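Local coordinates for sporulation inhibitor of replication protein SirA (Bacillus subtilis, PDB 4TPS) that inhibits DNA replication initiation during sporulation, preventing overinitiation and enforcing diploidy, and binds domain I of DnaA, probably keeping it from DnaD or from the origin, at residues E8-F20 / H105-E118. Residues are numbered along the deposited sequence; the frame is centred on the assembly and turned at random.
Sequences ERHYYTYLIKEEF and HMIEIVASGDYEAE. With ACT (acetate ion), chain F.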
ATOM      1  N   GLU A   8      -0.238 -23.367 -11.861  1.00 30.94           N
ATOM      2  CA  GLU A   8      -0.037 -22.935 -10.443  1.00 22.00           C
ATOM      3  C   GLU A   8      -0.298 -21.399 -10.282  1.00 22.92           C
ATOM      4  O   GLU A   8       0.215 -20.564 -11.069  1.00 20.31           O
ATOM      5  CB  GLU A   8       1.355 -23.297  -9.978  1.00 27.53           C
ATOM      6  CG  GLU A   8       1.571 -23.346  -8.506  1.00 31.36           C
ATOM      7  CD  GLU A   8       1.440 -24.748  -7.976  1.00 43.94           C
ATOM      8  OE1 GLU A   8       1.230 -24.858  -6.756  1.00 40.92           O
ATOM      9  OE2 GLU A   8       1.564 -25.728  -8.771  1.00 54.09           O
ATOM     10  N   ARG A   9      -1.110 -21.051  -9.283  1.00 17.62           N
ATOM     11  CA  ARG A   9      -1.397 -19.667  -8.971  1.00 14.77           C
ATOM     12  C   ARG A   9      -0.620 -19.224  -7.723  1.00 14.18           C
ATOM     13  O   ARG A   9      -0.367 -20.019  -6.831  1.00 18.48           O
ATOM     14  CB  ARG A   9      -2.913 -19.486  -8.747  1.00 16.09           C
ATOM     15  CG  ARG A   9      -3.753 -19.574 -10.003  1.00 20.04           C
ATOM     16  CD  ARG A   9      -4.060 -21.010 -10.416  1.00 23.57           C
ATOM     17  NE  ARG A   9      -4.881 -21.664  -9.414  1.00 19.21           N
ATOM     18  CZ  ARG A   9      -5.251 -22.936  -9.477  1.00 20.86           C
ATOM     19  NH1 ARG A   9      -6.046 -23.458  -8.542  1.00 18.81           N
ATOM     20  NH2 ARG A   9      -4.789 -23.698 -10.453  1.00 20.07           N
ATOM     21  N   HIS A  10      -0.171 -17.964  -7.722  1.00 14.52           N
ATOM     22  CA  HIS A  10       0.596 -17.431  -6.588  1.00 13.59           C
ATOM     23  C   HIS A  10       0.101 -16.031  -6.336  1.00 14.46           C
ATOM     24  O   HIS A  10       0.309 -15.125  -7.162  1.00 13.39           O
ATOM     25  CB  HIS A  10       2.081 -17.423  -6.937  1.00 13.52           C
ATOM     26  CG  HIS A  10       2.975 -17.002  -5.804  1.00 16.04           C
ATOM     27  ND1 HIS A  10       4.352 -16.880  -5.929  1.00 20.08           N
ATOM     28  CD2 HIS A  10       2.704 -16.792  -4.500  1.00 20.07           C
ATOM     29  CE1 HIS A  10       4.862 -16.572  -4.741  1.00 19.76           C
ATOM     30  NE2 HIS A  10       3.878 -16.518  -3.867  1.00 20.11           N
ATOM     31  N   TYR A  11      -0.638 -15.860  -5.239  1.00 12.45           N
ATOM     32  CA  TYR A  11      -1.235 -14.549  -4.930  1.00 12.50           C
ATOM     33  C   TYR A  11      -0.524 -13.928  -3.731  1.00 14.57           C
ATOM     34  O   TYR A  11      -0.209 -14.630  -2.719  1.00 14.95           O
ATOM     35  CB  TYR A  11      -2.677 -14.737  -4.503  1.00 11.90           C
ATOM     36  CG  TYR A  11      -3.542 -15.404  -5.470  1.00 15.70           C
ATOM     37  CD1 TYR A  11      -4.154 -14.712  -6.486  1.00 16.26           C
ATOM     38  CD2 TYR A  11      -3.749 -16.809  -5.377  1.00 15.84           C
ATOM     39  CE1 TYR A  11      -4.983 -15.373  -7.378  1.00 16.07           C
ATOM     40  CE2 TYR A  11      -4.584 -17.453  -6.228  1.00 17.62           C
ATOM     41  CZ  TYR A  11      -5.199 -16.754  -7.226  1.00 16.73           C
ATOM     42  OH  TYR A  11      -6.041 -17.503  -8.049  1.00 20.15           O
ATOM     43  N   TYR A  12      -0.289 -12.619  -3.832  1.00 13.19           N
ATOM     44  CA  TYR A  12       0.074 -11.786  -2.687  1.00 11.40           C
ATOM     45  C   TYR A  12      -1.176 -10.979  -2.349  1.00 14.82           C
ATOM     46  O   TYR A  12      -1.766 -10.327  -3.234  1.00 14.75           O
ATOM     47  CB  TYR A  12       1.237 -10.900  -3.071  1.00 13.35           C
ATOM     48  CG  TYR A  12       2.505 -11.653  -3.306  1.00 14.07           C
ATOM     49  CD1 TYR A  12       2.749 -12.242  -4.500  1.00 16.51           C
ATOM     50  CD2 TYR A  12       3.465 -11.746  -2.335  1.00 17.27           C
ATOM     51  CE1 TYR A  12       3.946 -12.916  -4.747  1.00 17.08           C
ATOM     52  CE2 TYR A  12       4.625 -12.405  -2.551  1.00 18.84           C
ATOM     53  CZ  TYR A  12       4.888 -12.991  -3.774  1.00 18.44           C
ATOM     54  OH  TYR A  12       6.114 -13.696  -3.903  1.00 21.88           O
ATOM     55  N   THR A  13      -1.605 -11.086  -1.091  1.00 12.57           N
ATOM     56  CA  THR A  13      -2.877 -10.519  -0.656  1.00 13.02           C
ATOM     57  C   THR A  13      -2.623  -9.591   0.506  1.00 13.92           C
ATOM     58  O   THR A  13      -1.930  -9.948   1.468  1.00 15.56           O
ATOM     59  CB  THR A  13      -3.869 -11.607  -0.315  1.00 15.65           C
ATOM     60  OG1 THR A  13      -4.034 -12.499  -1.427  1.00 17.66           O
ATOM     61  CG2 THR A  13      -5.234 -11.057   0.003  1.00 16.86           C
ATOM     62  N   TYR A  14      -3.063  -8.334   0.331  1.00 12.57           N
ATOM     63  CA  TYR A  14      -2.927  -7.307   1.396  1.00 12.99           C
ATOM     64  C   TYR A  14      -4.289  -6.775   1.818  1.00 13.03           C
ATOM     65  O   TYR A  14      -5.240  -6.778   1.044  1.00 14.47           O
ATOM     66  CB  TYR A  14      -2.070  -6.132   0.875  1.00 13.66           C
ATOM     67  CG  TYR A  14      -0.603  -6.436   0.723  1.00 15.03           C
ATOM     68  CD1 TYR A  14      -0.109  -7.055  -0.435  1.00 15.34           C
ATOM     69  CD2 TYR A  14       0.297  -6.024   1.672  1.00 15.79           C
ATOM     70  CE1 TYR A  14       1.249  -7.272  -0.596  1.00 18.12           C
ATOM     71  CE2 TYR A  14       1.673  -6.240   1.528  1.00 16.31           C
ATOM     72  CZ  TYR A  14       2.139  -6.880   0.400  1.00 20.42           C
ATOM     73  OH  TYR A  14       3.456  -7.101   0.239  1.00 21.10           O
ATOM     74  N   LEU A  15      -4.348  -6.353   3.088  1.00 12.61           N
ATOM     75  CA  LEU A  15      -5.521  -5.746   3.680  1.00 12.50           C
ATOM     76  C   LEU A  15      -5.354  -4.220   3.533  1.00 13.22           C
ATOM     77  O   LEU A  15      -4.501  -3.608   4.220  1.00 15.01           O
ATOM     78  CB  LEU A  15      -5.623  -6.146   5.136  1.00 13.60           C
ATOM     79  CG  LEU A  15      -6.892  -5.721   5.840  1.00 18.53           C
ATOM     80  CD1 LEU A  15      -8.128  -6.108   5.066  1.00 20.46           C
ATOM     81  CD2 LEU A  15      -6.936  -6.254   7.265  1.00 17.88           C
ATOM     82  N   ILE A  16      -6.074  -3.649   2.590  1.00 12.85           N
ATOM     83  CA  ILE A  16      -5.887  -2.227   2.208  1.00 12.90           C
ATOM     84  C   ILE A  16      -6.719  -1.345   3.163  1.00 14.65           C
ATOM     85  O   ILE A  16      -7.850  -1.659   3.518  1.00 16.17           O
ATOM     86  CB  ILE A  16      -6.326  -1.957   0.751  1.00 12.53           C
ATOM     87  CG1 ILE A  16      -5.677  -2.930  -0.243  1.00 14.10           C
ATOM     88  CG2 ILE A  16      -6.074  -0.493   0.350  1.00 13.20           C
ATOM     89  CD1 ILE A  16      -4.180  -2.938  -0.198  1.00 14.70           C
ATOM     90  N   LYS A  17      -6.120  -0.234   3.609  1.00 13.17           N
ATOM     91  CA  LYS A  17      -6.875   0.716   4.381  1.00 15.40           C
ATOM     92  C   LYS A  17      -7.972   1.332   3.570  1.00 15.18           C
ATOM     93  O   LYS A  17      -7.828   1.661   2.361  1.00 13.42           O
ATOM     94  CB  LYS A  17      -5.949   1.782   4.925  1.00 17.33           C
ATOM     95  CG  LYS A  17      -4.997   1.344   6.027  1.00 17.94           C
ATOM     96  CD  LYS A  17      -4.152   2.492   6.534  1.00 17.79           C
ATOM     97  CE  LYS A  17      -3.266   2.154   7.727  1.00 19.49           C
ATOM     98  NZ  LYS A  17      -2.448   3.353   8.043  1.00 20.80           N
ATOM     99  N   GLU A  18      -9.107   1.506   4.244  1.00 18.17           N
ATOM    100  CA  GLU A  18     -10.292   2.113   3.669  1.00 20.46           C
ATOM    101  C   GLU A  18     -10.039   3.412   2.883  1.00 14.98           C
ATOM    102  O   GLU A  18     -10.539   3.593   1.788  1.00 20.16           O
ATOM    103  CB  GLU A  18     -11.260   2.397   4.833  1.00 29.93           C
ATOM    104  CG  GLU A  18     -12.009   1.152   5.298  1.00 38.73           C
ATOM    105  CD  GLU A  18     -11.328   0.224   6.307  1.00 55.89           C
ATOM    106  OE1 GLU A  18     -10.088   0.268   6.452  1.00 55.26           O
ATOM    107  OE2 GLU A  18     -12.064  -0.595   6.944  1.00 86.61           O
ATOM    108  N   GLU A  19      -9.193   4.288   3.428  1.00 17.47           N
ATOM    109  CA  GLU A  19      -8.982   5.558   2.781  1.00 17.80           C
ATOM    110  C   GLU A  19      -8.382   5.379   1.390  1.00 17.06           C
ATOM    111  O   GLU A  19      -8.702   6.086   0.445  1.00 18.02           O
ATOM    112  CB  GLU A  19      -8.086   6.424   3.697  1.00 24.19           C
ATOM    113  CG  GLU A  19      -7.625   7.717   3.135  1.00 29.45           C
ATOM    114  CD  GLU A  19      -6.807   8.512   4.147  1.00 32.37           C
ATOM    115  OE1 GLU A  19      -6.006   7.902   4.936  1.00 30.15           O
ATOM    116  OE2 GLU A  19      -6.960   9.764   4.144  1.00 31.78           O
ATOM    117  N   PHE A  20      -7.426   4.457   1.294  1.00 16.32           N
ATOM    118  CA  PHE A  20      -6.744   4.199   0.013  1.00 15.66           C
ATOM    119  C   PHE A  20      -7.559   3.367  -0.958  1.00 15.28           C
ATOM    120  O   PHE A  20      -7.508   3.610  -2.171  1.00 16.22           O
ATOM    121  CB  PHE A  20      -5.360   3.613   0.323  1.00 13.96           C
ATOM    122  CG  PHE A  20      -4.457   4.669   0.899  1.00 13.94           C
ATOM    123  CD1 PHE A  20      -3.781   5.524   0.046  1.00 17.74           C
ATOM    124  CD2 PHE A  20      -4.361   4.854   2.265  1.00 15.05           C
ATOM    125  CE1 PHE A  20      -3.010   6.571   0.573  1.00 17.73           C
ATOM    126  CE2 PHE A  20      -3.614   5.901   2.766  1.00 16.39           C
ATOM    127  CZ  PHE A  20      -2.912   6.703   1.936  1.00 19.63           C
ATOM    128  N   HIS A 105       1.985  -7.850   7.339  1.00 21.67           N
ATOM    129  CA  HIS A 105       0.965  -7.196   6.563  1.00 23.38           C
ATOM    130  C   HIS A 105       0.644  -7.967   5.337  1.00 23.31           C
ATOM    131  O   HIS A 105      -0.147  -7.493   4.574  1.00 29.25           O
ATOM    132  CB  HIS A 105       1.318  -5.751   6.062  1.00 31.15           C
ATOM    133  CG  HIS A 105       1.290  -4.692   7.113  1.00 29.62           C
ATOM    134  ND1 HIS A 105       0.785  -3.433   6.857  1.00 27.37           N
ATOM    135  CD2 HIS A 105       1.694  -4.685   8.405  1.00 29.16           C
ATOM    136  CE1 HIS A 105       0.913  -2.680   7.932  1.00 31.54           C
ATOM    137  NE2 HIS A 105       1.454  -3.417   8.888  1.00 34.14           N
ATOM    138  N   MET A 106       1.157  -9.187   5.166  1.00 15.64           N
ATOM    139  CA  MET A 106       0.986  -9.843   3.860  1.00 20.20           C
ATOM    140  C   MET A 106       0.424 -11.255   4.098  1.00 16.80           C
ATOM    141  O   MET A 106       0.855 -11.938   5.032  1.00 16.69           O
ATOM    142  CB  MET A 106       2.320  -9.907   3.060  1.00 26.15           C
ATOM    143  CG  MET A 106       2.429 -10.869   1.848  1.00 36.19           C
ATOM    144  SD  MET A 106       4.187 -10.821   1.289  1.00 39.94           S
ATOM    145  CE  MET A 106       4.889 -12.055   2.384  1.00 49.09           C
ATOM    146  N   ILE A 107      -0.449 -11.664   3.206  1.00 14.04           N
ATOM    147  CA  ILE A 107      -0.812 -13.093   3.020  1.00 13.32           C
ATOM    148  C   ILE A 107      -0.309 -13.586   1.657  1.00 15.19           C
ATOM    149  O   ILE A 107      -0.446 -12.906   0.661  1.00 18.17           O
ATOM    150  CB  ILE A 107      -2.344 -13.246   3.100  1.00 16.55           C
ATOM    151  CG1 ILE A 107      -2.758 -13.078   4.559  1.00 18.38           C
ATOM    152  CG2 ILE A 107      -2.786 -14.638   2.652  1.00 20.63           C
ATOM    153  CD1 ILE A 107      -4.232 -12.873   4.739  1.00 21.95           C
ATOM    154  N   GLU A 108       0.238 -14.793   1.609  1.00 14.55           N
ATOM    155  CA  GLU A 108       0.663 -15.354   0.347  1.00 11.83           C
ATOM    156  C   GLU A 108      -0.096 -16.670   0.218  1.00 12.73           C
ATOM    157  O   GLU A 108      -0.181 -17.463   1.172  1.00 13.65           O
ATOM    158  CB  GLU A 108       2.116 -15.668   0.331  1.00 20.10           C
ATOM    159  CG  GLU A 108       3.078 -14.640  -0.092  1.00 29.08           C
ATOM    160  CD  GLU A 108       4.445 -15.270  -0.347  1.00 29.80           C
ATOM    161  OE1 GLU A 108       4.706 -16.047  -1.321  1.00 26.60           O
ATOM    162  OE2 GLU A 108       5.248 -15.023   0.495  1.00 33.44           O
ATOM    163  N   ILE A 109      -0.621 -16.907  -0.969  1.00 12.08           N
ATOM    164  CA  ILE A 109      -1.346 -18.141  -1.280  1.00 12.74           C
ATOM    165  C   ILE A 109      -0.717 -18.759  -2.550  1.00 13.47           C
ATOM    166  O   ILE A 109      -0.526 -18.080  -3.543  1.00 16.24           O
ATOM    167  CB  ILE A 109      -2.818 -17.894  -1.468  1.00 13.76           C
ATOM    168  CG1 ILE A 109      -3.470 -17.414  -0.141  1.00 14.63           C
ATOM    169  CG2 ILE A 109      -3.530 -19.112  -2.031  1.00 15.30           C
ATOM    170  CD1 ILE A 109      -4.839 -16.793  -0.288  1.00 16.47           C
ATOM    171  N   VAL A 110      -0.447 -20.062  -2.500  1.00 14.35           N
ATOM    172  CA  VAL A 110      -0.058 -20.827  -3.696  1.00 14.73           C
ATOM    173  C   VAL A 110      -1.098 -21.908  -3.889  1.00 13.53           C
ATOM    174  O   VAL A 110      -1.441 -22.563  -2.974  1.00 16.38           O
ATOM    175  CB  VAL A 110       1.372 -21.453  -3.523  1.00 15.58           C
ATOM    176  CG1 VAL A 110       1.721 -22.309  -4.733  1.00 17.97           C
ATOM    177  CG2 VAL A 110       2.399 -20.370  -3.265  1.00 22.55           C
ATOM    178  N   ALA A 111      -1.626 -22.052  -5.107  1.00 15.62           N
ATOM    179  CA  ALA A 111      -2.642 -23.028  -5.398  1.00 15.39           C
ATOM    180  C   ALA A 111      -2.455 -23.765  -6.711  1.00 16.53           C
ATOM    181  O   ALA A 111      -1.991 -23.196  -7.662  1.00 18.03           O
ATOM    182  CB  ALA A 111      -4.026 -22.390  -5.358  1.00 16.34           C
ATOM    183  N   SER A 112      -2.914 -25.014  -6.746  1.00 15.29           N
ATOM    184  CA  SER A 112      -2.893 -25.870  -7.950  1.00 16.79           C
ATOM    185  C   SER A 112      -4.169 -26.676  -8.046  1.00 17.79           C
ATOM    186  O   SER A 112      -4.801 -26.915  -7.050  1.00 17.21           O
ATOM    187  CB  SER A 112      -1.681 -26.787  -7.953  1.00 23.11           C
ATOM    188  OG  SER A 112      -1.761 -27.732  -6.945  1.00 23.53           O
ATOM    189  N   GLY A 113      -4.493 -27.141  -9.247  1.00 19.82           N
ATOM    190  CA  GLY A 113      -5.716 -27.851  -9.459  1.00 21.97           C
ATOM    191  C   GLY A 113      -6.901 -26.929  -9.616  1.00 21.36           C
ATOM    192  O   GLY A 113      -6.759 -25.841 -10.172  1.00 21.24           O
ATOM    193  N   ASP A 114      -8.073 -27.398  -9.188  1.00 20.92           N
ATOM    194  CA  ASP A 114      -9.325 -26.673  -9.330  1.00 20.98           C
ATOM    195  C   ASP A 114      -9.219 -25.329  -8.600  1.00 20.46           C
ATOM    196  O   ASP A 114      -8.540 -25.230  -7.536  1.00 18.36           O
ATOM    197  CB  ASP A 114     -10.484 -27.509  -8.752  1.00 27.90           C
ATOM    198  CG  ASP A 114     -10.944 -28.617  -9.687  1.00 34.86           C
ATOM    199  OD1 ASP A 114     -10.286 -28.840 -10.757  1.00 39.80           O
ATOM    200  OD2 ASP A 114     -12.008 -29.220  -9.362  1.00 55.40           O
ATOM    201  N   TYR A 115      -9.860 -24.295  -9.146  1.00 22.80           N
ATOM    202  CA  TYR A 115      -9.911 -22.967  -8.521  1.00 20.67           C
ATOM    203  C   TYR A 115     -10.608 -22.972  -7.171  1.00 23.18           C
ATOM    204  O   TYR A 115     -10.460 -22.002  -6.365  1.00 21.27           O
ATOM    205  CB  TYR A 115     -10.593 -21.977  -9.497  1.00 27.66           C
ATOM    206  CG  TYR A 115      -9.677 -21.483 -10.604  1.00 38.03           C
ATOM    207  CD1 TYR A 115      -8.552 -20.724 -10.304  1.00 44.72           C
ATOM    208  CD2 TYR A 115      -9.951 -21.738 -11.958  1.00 57.39           C
ATOM    209  CE1 TYR A 115      -7.723 -20.241 -11.313  1.00 46.02           C
ATOM    210  CE2 TYR A 115      -9.113 -21.252 -12.970  1.00 54.41           C
ATOM    211  CZ  TYR A 115      -7.991 -20.523 -12.630  1.00 49.90           C
ATOM    212  OH  TYR A 115      -7.157 -20.014 -13.587  1.00 54.55           O
ATOM    213  N   GLU A 116     -11.324 -24.050  -6.876  1.00 21.31           N
ATOM    214  CA  GLU A 116     -11.799 -24.271  -5.494  1.00 19.18           C
ATOM    215  C   GLU A 116     -10.695 -24.162  -4.420  1.00 19.20           C
ATOM    216  O   GLU A 116     -10.984 -23.802  -3.267  1.00 20.04           O
ATOM    217  CB  GLU A 116     -12.528 -25.615  -5.337  1.00 21.68           C
ATOM    218  CG  GLU A 116     -13.220 -25.736  -4.003  1.00 31.05           C
ATOM    219  CD  GLU A 116     -14.242 -24.597  -3.709  1.00 45.57           C
ATOM    220  OE1 GLU A 116     -14.962 -24.168  -4.651  1.00 55.28           O
ATOM    221  OE2 GLU A 116     -14.328 -24.121  -2.537  1.00 57.29           O
ATOM    222  N   ALA A 117      -9.463 -24.525  -4.796  1.00 18.72           N
ATOM    223  CA  ALA A 117      -8.367 -24.589  -3.842  1.00 17.10           C
ATOM    224  C   ALA A 117      -8.124 -23.227  -3.148  1.00 15.30           C
ATOM    225  O   ALA A 117      -8.176 -23.127  -1.936  1.00 19.43           O
ATOM    226  CB  ALA A 117      -7.082 -25.148  -4.515  1.00 17.13           C
ATOM    227  N   GLU A 118      -7.866 -22.199  -3.926  1.00 16.65           N
ATOM    228  CA  GLU A 118      -7.680 -20.850  -3.379  1.00 18.19           C
ATOM    229  C   GLU A 118      -8.990 -20.245  -2.869  1.00 18.41           C
ATOM    230  O   GLU A 118      -8.980 -19.464  -1.908  1.00 16.84           O
ATOM    231  CB  GLU A 118      -6.976 -19.858  -4.350  1.00 14.21           C
ATOM    232  CG  GLU A 118      -7.605 -19.647  -5.709  1.00 15.98           C
ATOM    233  CD  GLU A 118      -6.969 -20.544  -6.751  1.00 18.96           C
ATOM    234  OE1 GLU A 118      -7.139 -21.786  -6.614  1.00 18.77           O
ATOM    235  OE2 GLU A 118      -6.321 -20.024  -7.682  1.00 19.38           O
TER
HETATM  236  C   ACT F 202       6.901 -17.052  -8.415  1.00 19.54           C
HETATM  237  O   ACT F 202       5.648 -17.131  -8.323  1.00 21.73           O
HETATM  238  OXT ACT F 202       7.611 -16.658  -7.434  1.00 26.35           O
HETATM  239  CH3 ACT F 202       7.586 -17.411  -9.714  1.00 20.75           C
HETATM  240  O   HOH W   1      -2.053  -5.895   4.649  1.00 15.17           O
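R9 holds the carboxylate of E118 side-on, NE donating a hydrogen bond to OE2 at 2.8 Å and NH1 reaching OE1 at 2.8 Å, both on syn lone pairs; with the two planes only 11° apart, this is a nearly coplanar, two-bond salt bridge. Bends at chi2 and chi3 (82° and 65°) fold the arginine back to this position, where NH1 and NH2 also converge on G113 O from one face of its carbonyl. The hydroxyl of Y11, bonded to R141 as well, donates to the anti lone pair of E118 OE2 at 2.6 Å, so OE2 of the buried E118 accepts two hydrogen bonds. R9 and Y11 sit on an antiparallel strand pair, 9-16 with 106-113, in the middle of the SirA sheet, the axes 4.7 Å apart: R9-A111, Y11-I109 and T13-I107 are its hydrogen-bonded pairs, and helix 116-128, which carries E118, packs over the face these residues share. Y11, T13, I107 and I109 are buried there, whereas H10, Y12, E108 and V110 on the other face are partly exposed. On this solvent side H10 NE2 donates a hydrogen bond to E108 OE1 at 2.7 Å, on the anti side of the carboxylate, while ND1 binds an acetate, probably from the crystallisation liquor. Farther along, M106 SD makes an edge-on Met-aromatic contact in the plane of the Y12 ring, 3.8 Å from CD2.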